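Local coordinates for protein alcohol dehydrogenase (Thermus sp., PDB 4CPD) that probably catalyses the NAD-dependent interconversion of alcohols and aldehydes or ketones, as a zinc-containing member of the medium-chain dehydrogenase family, at residues H59-Q64 with Q119-E124; R31-G36 with L142-A147; F85-G90 with R127-N132. All blocks are in the same frame, centred on the assembly; numbering follows the deposited sequence.

All three contacts reach one sheet, and interactions 1 and 3 lie wholly in the GroES-like part of the chain. Interactions 1 and 2 have centres about 9 Å apart and share the antiparallel pairing of strands 60-68 and 28-37, where V62 O and H33 N lie 2.9 Å apart, a probable hydrogen bond. Interaction 1 holds the zinc ligand H59, whose side chain is about 6 Å from the bound NAD. Interaction 3, centred about 13 Å from interaction 1, carries C89 of the second, four-cysteine zinc; the two meet where F85 CB packs 3.4 Å from H59 O. Interaction 2 is plain packing: its L34 side chain lies about 14 Å from a bound zinc.

Interaction 1 of 3, residues H59-Q64 with Q119-E124; sequences HEFVGQ and QGAQAE. With ZN (zinc ion), chain E.
A121 sets its single methyl against H59, E60 and F61. Its CB points at the backbone of H59-F61 and rests 4.0 Å from H59 N, while F61 CB lies at the same 4.0 Å from A121 CB. E60 O is at 4.1 Å from that A121 CB, so one small carbon spans three consecutive residues by van der Waals packing alone. The two aromatic residues beside it put CG in the same staggered position but use it differently. In H59 the imidazole carbon CG stands between the backbone N and the carbonyl carbon (chi1 50°), and because CB leaves the backbone away from A121, the ring is carried off to the metal, NE2 binding zinc at 2.3 Å. F61 has CG in the same position (chi1 71°), but here CB starts toward A121 and the ring then swings off, leaving A121 CB oblique to the phenyl plane. C38 and D152 also bind the zinc, and a water lies with its O 2.5 Å from the metal, consistent with the catalytic site of this family. E60 reaches toward the same metal site, touching C38 and D152, and its carboxylate makes a salt bridge to K340. Beyond A121 the loop turns sharply at Q122, the centre of an inverse gamma turn; the buried Q122 amide is held at both ends, OE1 by the hydroxyl of Y330 and NE2 by G36 O. The contact thus wedges the loop leading into strand 125-128 against strand 60-68, with strand 28-37 paired beside the latter, strand 2-8 touching Q122 and A123, and helix 39-45 packed on H59.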
# COMPACT_ATOMS: atom_id res chain seq x y z
N HIS A 59 0.60 -1.86 -28.48
CA HIS A 59 1.53 -2.56 -27.61
C HIS A 59 1.02 -3.95 -27.18
O HIS A 59 1.61 -4.59 -26.30
CB HIS A 59 1.79 -1.72 -26.37
CG HIS A 59 0.53 -1.24 -25.73
ND1 HIS A 59 -0.00 -0.00 -26.00
CD2 HIS A 59 -0.33 -1.86 -24.90
CE1 HIS A 59 -1.13 0.13 -25.34
NE2 HIS A 59 -1.35 -0.99 -24.66
N GLU A 60 -0.09 -4.39 -27.78
CA GLU A 60 -0.60 -5.72 -27.55
C GLU A 60 -0.35 -6.63 -28.78
O GLU A 60 -0.81 -6.31 -29.87
CB GLU A 60 -2.07 -5.64 -27.31
CG GLU A 60 -2.50 -5.04 -25.99
CD GLU A 60 -4.01 -4.89 -25.97
OE1 GLU A 60 -4.55 -4.06 -26.72
OE2 GLU A 60 -4.69 -5.62 -25.24
N PHE A 61 0.39 -7.73 -28.60
CA PHE A 61 0.71 -8.62 -29.70
C PHE A 61 0.94 -10.07 -29.33
O PHE A 61 1.32 -10.41 -28.20
CB PHE A 61 1.96 -8.13 -30.39
CG PHE A 61 3.21 -8.32 -29.58
CD1 PHE A 61 3.53 -7.45 -28.58
CD2 PHE A 61 4.04 -9.37 -29.83
CE1 PHE A 61 4.67 -7.63 -27.83
CE2 PHE A 61 5.19 -9.57 -29.09
CZ PHE A 61 5.50 -8.70 -28.08
N VAL A 62 0.72 -10.92 -30.32
CA VAL A 62 1.20 -12.30 -30.32
C VAL A 62 1.64 -12.62 -31.75
O VAL A 62 1.01 -12.17 -32.71
CB VAL A 62 0.10 -13.29 -29.85
CG1 VAL A 62 -1.19 -13.08 -30.62
CG2 VAL A 62 0.60 -14.74 -29.92
N GLY A 63 2.70 -13.38 -31.89
CA GLY A 63 3.21 -13.68 -33.22
C GLY A 63 4.31 -14.70 -33.22
O GLY A 63 4.49 -15.41 -32.26
N GLN A 64 5.04 -14.76 -34.32
CA GLN A 64 6.18 -15.69 -34.49
C GLN A 64 7.49 -14.97 -34.74
O GLN A 64 7.55 -13.91 -35.39
CB GLN A 64 5.95 -16.61 -35.66
CG GLN A 64 4.87 -17.63 -35.43
CD GLN A 64 4.58 -18.44 -36.68
OE1 GLN A 64 4.02 -17.91 -37.64
NE2 GLN A 64 4.98 -19.71 -36.69
N GLN A 119 8.59 1.86 -31.79
CA GLN A 119 7.65 1.61 -32.87
C GLN A 119 6.64 0.54 -32.37
O GLN A 119 7.02 -0.46 -31.74
CB GLN A 119 8.39 1.21 -34.15
N GLY A 120 5.36 0.79 -32.62
CA GLY A 120 4.29 -0.04 -32.09
C GLY A 120 4.01 -1.40 -32.73
O GLY A 120 4.73 -1.84 -33.60
N ALA A 121 2.95 -2.05 -32.25
CA ALA A 121 2.72 -3.47 -32.49
C ALA A 121 1.63 -3.71 -33.53
O ALA A 121 1.49 -4.83 -34.05
CB ALA A 121 2.40 -4.19 -31.18
N GLN A 122 0.84 -2.69 -33.80
CA GLN A 122 -0.20 -2.78 -34.83
C GLN A 122 0.46 -2.71 -36.25
O GLN A 122 0.32 -1.73 -37.00
CB GLN A 122 -1.23 -1.68 -34.61
CG GLN A 122 -2.05 -1.92 -33.36
CD GLN A 122 -2.76 -0.70 -32.83
OE1 GLN A 122 -2.84 0.34 -33.50
NE2 GLN A 122 -3.29 -0.82 -31.62
N ALA A 123 1.19 -3.76 -36.60
CA ALA A 123 2.06 -3.76 -37.74
C ALA A 123 2.51 -5.20 -37.99
O ALA A 123 2.37 -6.06 -37.12
CB ALA A 123 3.26 -2.90 -37.47
N GLU A 124 3.07 -5.45 -39.16
CA GLU A 124 3.38 -6.81 -39.55
C GLU A 124 4.63 -7.32 -38.85
O GLU A 124 4.74 -8.52 -38.60
CB GLU A 124 3.58 -6.91 -41.05
CG GLU A 124 2.34 -6.60 -41.87
CD GLU A 124 2.61 -6.81 -43.34
OE1 GLU A 124 2.83 -7.99 -43.69
OE2 GLU A 124 2.65 -5.81 -44.11
ZN ZN E . -2.55 -1.73 -22.89
O HOH W 1 -1.50 -0.55 -20.99

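Interaction 2 of 3, residues R31-G36 with L142-A147; sequences RVHLAG and LSPERA
L34 puts one methyl onto the first turn of helix 144-147: its CD1 lies 3.6 Å from E145 CA and 3.8 Å from E145 CB. A chi1 of -72° turns CG of the leucine to the helix side, and the extended chi2 (163°) carries CD1 on to E145. The L34 and E145 side chains cross obliquely, so only the root of the glutamate is touched; its chain bends at chi2 and folds the carboxylate back over S143, E145 OE2 lying 3.2 Å from S143 OG. P144 fills the neighbouring place, with its CB 4.3 Å from L34 CD1. The same P144 CB lies 4.2 Å from H33 ND1, approaching the imidazole obliquely. H33 and L34 can both bear on the helix because they form a classic beta bulge opposite V62. The helix start itself is capped by S143, whose OG accepts from R146 N at 3.2 Å (N-H...O angle 138°), while S143 O takes both R146 N and A147 N. The contact joins the bulged strand 28-37 to helix 144-147, with V62 of strand 60-68 touched by both L34 and P144, W80 edge-to-face with H33, and helix 295-307 packed against L142 and R146.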
# COMPACT_ATOMS: atom_id res chain seq x y z
N ARG A 31 7.06 -11.55 -36.31
CA ARG A 31 5.99 -11.49 -37.27
C ARG A 31 4.65 -11.50 -36.53
O ARG A 31 4.13 -12.54 -36.10
CB ARG A 31 6.09 -12.64 -38.28
CG ARG A 31 5.42 -12.37 -39.63
CD ARG A 31 5.41 -13.62 -40.51
N VAL A 32 4.09 -10.32 -36.36
CA VAL A 32 2.84 -10.20 -35.62
C VAL A 32 1.70 -10.88 -36.36
O VAL A 32 1.46 -10.63 -37.53
CB VAL A 32 2.40 -8.74 -35.42
CG1 VAL A 32 1.15 -8.70 -34.53
CG2 VAL A 32 3.51 -7.89 -34.80
N HIS A 33 0.96 -11.68 -35.60
CA HIS A 33 -0.23 -12.40 -36.08
C HIS A 33 -1.52 -11.68 -35.63
O HIS A 33 -2.42 -11.47 -36.41
CB HIS A 33 -0.13 -13.79 -35.48
CG HIS A 33 -1.13 -14.77 -35.99
ND1 HIS A 33 -2.20 -15.19 -35.22
CD2 HIS A 33 -1.19 -15.45 -37.15
CE1 HIS A 33 -2.89 -16.09 -35.90
NE2 HIS A 33 -2.30 -16.26 -37.08
N LEU A 34 -1.58 -11.29 -34.35
CA LEU A 34 -2.72 -10.55 -33.80
C LEU A 34 -2.19 -9.38 -33.03
O LEU A 34 -1.12 -9.48 -32.38
CB LEU A 34 -3.56 -11.38 -32.83
CG LEU A 34 -4.43 -12.49 -33.38
CD1 LEU A 34 -4.86 -13.48 -32.29
CD2 LEU A 34 -5.63 -11.86 -34.05
N ALA A 35 -2.95 -8.27 -33.08
CA ALA A 35 -2.58 -7.05 -32.39
C ALA A 35 -3.82 -6.44 -31.81
O ALA A 35 -4.82 -6.36 -32.47
CB ALA A 35 -1.88 -6.09 -33.32
N GLY A 36 -3.75 -6.03 -30.56
CA GLY A 36 -4.93 -5.52 -29.90
C GLY A 36 -4.98 -4.01 -29.97
O GLY A 36 -3.96 -3.33 -30.20
N LEU A 142 -1.65 -23.72 -26.59
CA LEU A 142 -2.30 -22.46 -26.24
C LEU A 142 -2.54 -21.62 -27.49
O LEU A 142 -1.62 -21.32 -28.27
CB LEU A 142 -1.44 -21.69 -25.23
CG LEU A 142 -1.84 -20.26 -24.88
CD1 LEU A 142 -3.08 -20.29 -24.06
CD2 LEU A 142 -0.74 -19.52 -24.12
N SER A 143 -3.78 -21.22 -27.69
CA SER A 143 -4.11 -20.42 -28.86
C SER A 143 -3.57 -18.98 -28.74
O SER A 143 -3.66 -18.34 -27.67
CB SER A 143 -5.61 -20.39 -29.06
OG SER A 143 -6.24 -19.46 -28.19
N PRO A 144 -3.03 -18.45 -29.84
CA PRO A 144 -2.56 -17.05 -29.86
C PRO A 144 -3.61 -16.05 -29.41
O PRO A 144 -3.27 -15.06 -28.78
CB PRO A 144 -2.23 -16.79 -31.33
CG PRO A 144 -1.98 -18.15 -31.92
CD PRO A 144 -2.78 -19.14 -31.11
N GLU A 145 -4.88 -16.29 -29.71
CA GLU A 145 -5.91 -15.33 -29.33
C GLU A 145 -6.15 -15.36 -27.84
O GLU A 145 -6.64 -14.40 -27.27
CB GLU A 145 -7.22 -15.52 -30.12
CG GLU A 145 -7.98 -16.82 -29.93
CD GLU A 145 -7.41 -18.02 -30.69
OE1 GLU A 145 -6.27 -17.98 -31.22
OE2 GLU A 145 -8.11 -19.05 -30.73
N ARG A 146 -5.80 -16.46 -27.19
CA ARG A 146 -5.87 -16.52 -25.72
C ARG A 146 -4.61 -15.90 -25.16
O ARG A 146 -4.69 -15.08 -24.25
CB ARG A 146 -5.99 -17.97 -25.23
CG ARG A 146 -6.64 -18.09 -23.86
CD ARG A 146 -6.27 -19.35 -23.08
NE ARG A 146 -7.05 -20.61 -23.17
CZ ARG A 146 -8.36 -20.78 -23.37
NH1 ARG A 146 -9.21 -19.79 -23.57
NH2 ARG A 146 -8.84 -22.01 -23.37
N ALA A 147 -3.47 -16.28 -25.73
CA ALA A 147 -2.16 -15.87 -25.21
C ALA A 147 -1.97 -14.37 -25.20
O ALA A 147 -1.30 -13.84 -24.30
CB ALA A 147 -1.02 -16.51 -26.00

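Interaction 3 of 3, residues F85-G90 with R127-N132; sequences FHIACG and RVPFSN. With ZN (zinc ion), chain F.
F130 lays its ring over the backbone of C89, and this is the close-packed heart of the contact. C89 CA stands 4.0 Å from the centroid of the F130 ring and only 17° off its normal, a CH-pi contact on one face, displaced toward the rim. The cysteine's CB adds a touch 4.0 Å from F130 CE2, on the same side chain that binds the metal: C89 SG reaches zinc at 2.3 Å. At the root of the ring, A88 O lies 3.6 Å from F130 CB. With chi1 at -56° the F130 ring leans back over its own N side toward C89. F130 has left-handed backbone angles (phi 49°) and occupies the N-cap position of helix 131-134. Nearer strand 125-128, I87 CD1 meets P129 CG at 3.7 Å, the two side chains crossing at about a right angle. With the phenyl of F130 cut back to a methyl, as in an alanine here, C89 CA is likely to lose its aromatic cover and a gap to open beside the zinc-binding loop. Packing thins away from this patch: the F130 residue itself is partly exposed, and on the solvent side the chain runs out to the exposed N132 at the start of the helix. R127, partly exposed, pairs with D27 in a salt bridge. C92, C95 and C103 complete the zinc site, consistent with the structural zinc of this family. The cysteine loop is thereby set against the end of strand 125-128 and the start of helix 131-134; the weakly bonded strand 86-87 pairs antiparallel with 107-108, strand 28-37 packs on V128 and S131, and helix 295-307 lies against F85, H86 and A88.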
# COMPACT_ATOMS: atom_id res chain seq x y z
N PHE A 85 3.72 -5.46 -22.66
CA PHE A 85 3.58 -4.22 -23.36
C PHE A 85 4.66 -3.20 -23.03
O PHE A 85 4.77 -2.18 -23.69
CB PHE A 85 2.20 -3.63 -23.10
CG PHE A 85 2.01 -3.07 -21.71
CD1 PHE A 85 2.36 -1.76 -21.41
CD2 PHE A 85 1.38 -3.83 -20.74
CE1 PHE A 85 2.13 -1.24 -20.15
CE2 PHE A 85 1.16 -3.31 -19.47
CZ PHE A 85 1.53 -2.01 -19.18
N HIS A 86 5.43 -3.44 -21.99
CA HIS A 86 6.45 -2.52 -21.62
C HIS A 86 7.76 -3.27 -21.56
O HIS A 86 7.79 -4.42 -21.20
CB HIS A 86 6.10 -1.86 -20.28
CG HIS A 86 6.10 -2.82 -19.13
ND1 HIS A 86 5.02 -3.61 -18.83
CD2 HIS A 86 7.04 -3.10 -18.20
CE1 HIS A 86 5.30 -4.34 -17.76
NE2 HIS A 86 6.52 -4.06 -17.37
N ILE A 87 8.86 -2.60 -21.90
CA ILE A 87 10.14 -3.26 -22.04
C ILE A 87 11.01 -2.96 -20.86
O ILE A 87 10.80 -1.99 -20.16
CB ILE A 87 10.87 -2.84 -23.34
CG1 ILE A 87 11.25 -1.36 -23.33
CG2 ILE A 87 9.99 -3.08 -24.55
CD1 ILE A 87 12.43 -1.03 -24.24
N ALA A 88 12.02 -3.81 -20.69
CA ALA A 88 12.86 -3.80 -19.52
C ALA A 88 14.20 -4.37 -19.89
O ALA A 88 14.28 -5.21 -20.78
CB ALA A 88 12.24 -4.61 -18.40
N CYS A 89 15.24 -3.92 -19.21
CA CYS A 89 16.59 -4.16 -19.63
C CYS A 89 17.18 -5.36 -18.91
O CYS A 89 18.09 -6.00 -19.43
CB CYS A 89 17.44 -2.90 -19.35
SG CYS A 89 17.98 -2.68 -17.62
N GLY A 90 16.74 -5.59 -17.68
CA GLY A 90 17.18 -6.73 -16.92
C GLY A 90 18.43 -6.54 -16.07
O GLY A 90 18.84 -7.45 -15.32
N ARG A 127 10.03 -4.99 -33.57
CA ARG A 127 11.35 -5.15 -33.01
C ARG A 127 11.17 -5.18 -31.51
O ARG A 127 10.60 -4.27 -30.95
CB ARG A 127 12.29 -4.00 -33.41
CG ARG A 127 13.76 -4.21 -33.00
CD ARG A 127 14.70 -3.05 -33.38
NE ARG A 127 14.39 -1.84 -32.63
CZ ARG A 127 14.94 -1.49 -31.45
NH1 ARG A 127 15.87 -2.22 -30.82
NH2 ARG A 127 14.52 -0.36 -30.89
N VAL A 128 11.67 -6.23 -30.87
CA VAL A 128 11.62 -6.37 -29.44
C VAL A 128 13.05 -6.37 -28.89
O VAL A 128 13.80 -7.37 -29.03
CB VAL A 128 10.91 -7.69 -29.05
CG1 VAL A 128 10.93 -7.90 -27.54
CG2 VAL A 128 9.48 -7.70 -29.57
N PRO A 129 13.45 -5.27 -28.23
CA PRO A 129 14.76 -5.24 -27.56
C PRO A 129 14.86 -6.11 -26.33
O PRO A 129 13.87 -6.35 -25.69
CB PRO A 129 14.90 -3.79 -27.11
CG PRO A 129 13.50 -3.29 -27.02
CD PRO A 129 12.73 -4.00 -28.08
N PHE A 130 16.06 -6.56 -26.01
CA PHE A 130 16.27 -7.40 -24.83
C PHE A 130 15.23 -8.55 -24.80
O PHE A 130 14.58 -8.82 -23.78
CB PHE A 130 16.16 -6.54 -23.54
CG PHE A 130 17.10 -5.36 -23.48
CD1 PHE A 130 18.48 -5.54 -23.40
CD2 PHE A 130 16.59 -4.06 -23.44
CE1 PHE A 130 19.33 -4.44 -23.32
CE2 PHE A 130 17.43 -2.95 -23.35
CZ PHE A 130 18.80 -3.15 -23.29
N SER A 131 15.08 -9.25 -25.92
CA SER A 131 14.03 -10.27 -26.04
C SER A 131 14.22 -11.41 -25.03
O SER A 131 13.25 -12.12 -24.70
CB SER A 131 13.97 -10.82 -27.47
OG SER A 131 15.20 -11.43 -27.84
N ASN A 132 15.45 -11.57 -24.56
CA ASN A 132 15.76 -12.43 -23.43
C ASN A 132 14.94 -12.09 -22.21
O ASN A 132 14.63 -12.97 -21.41
CB ASN A 132 17.24 -12.37 -23.06
CG ASN A 132 17.75 -10.93 -22.77
OD1 ASN A 132 17.54 -10.00 -23.57
ND2 ASN A 132 18.45 -10.77 -21.65
ZN ZN F . 16.08 -2.17 -16.41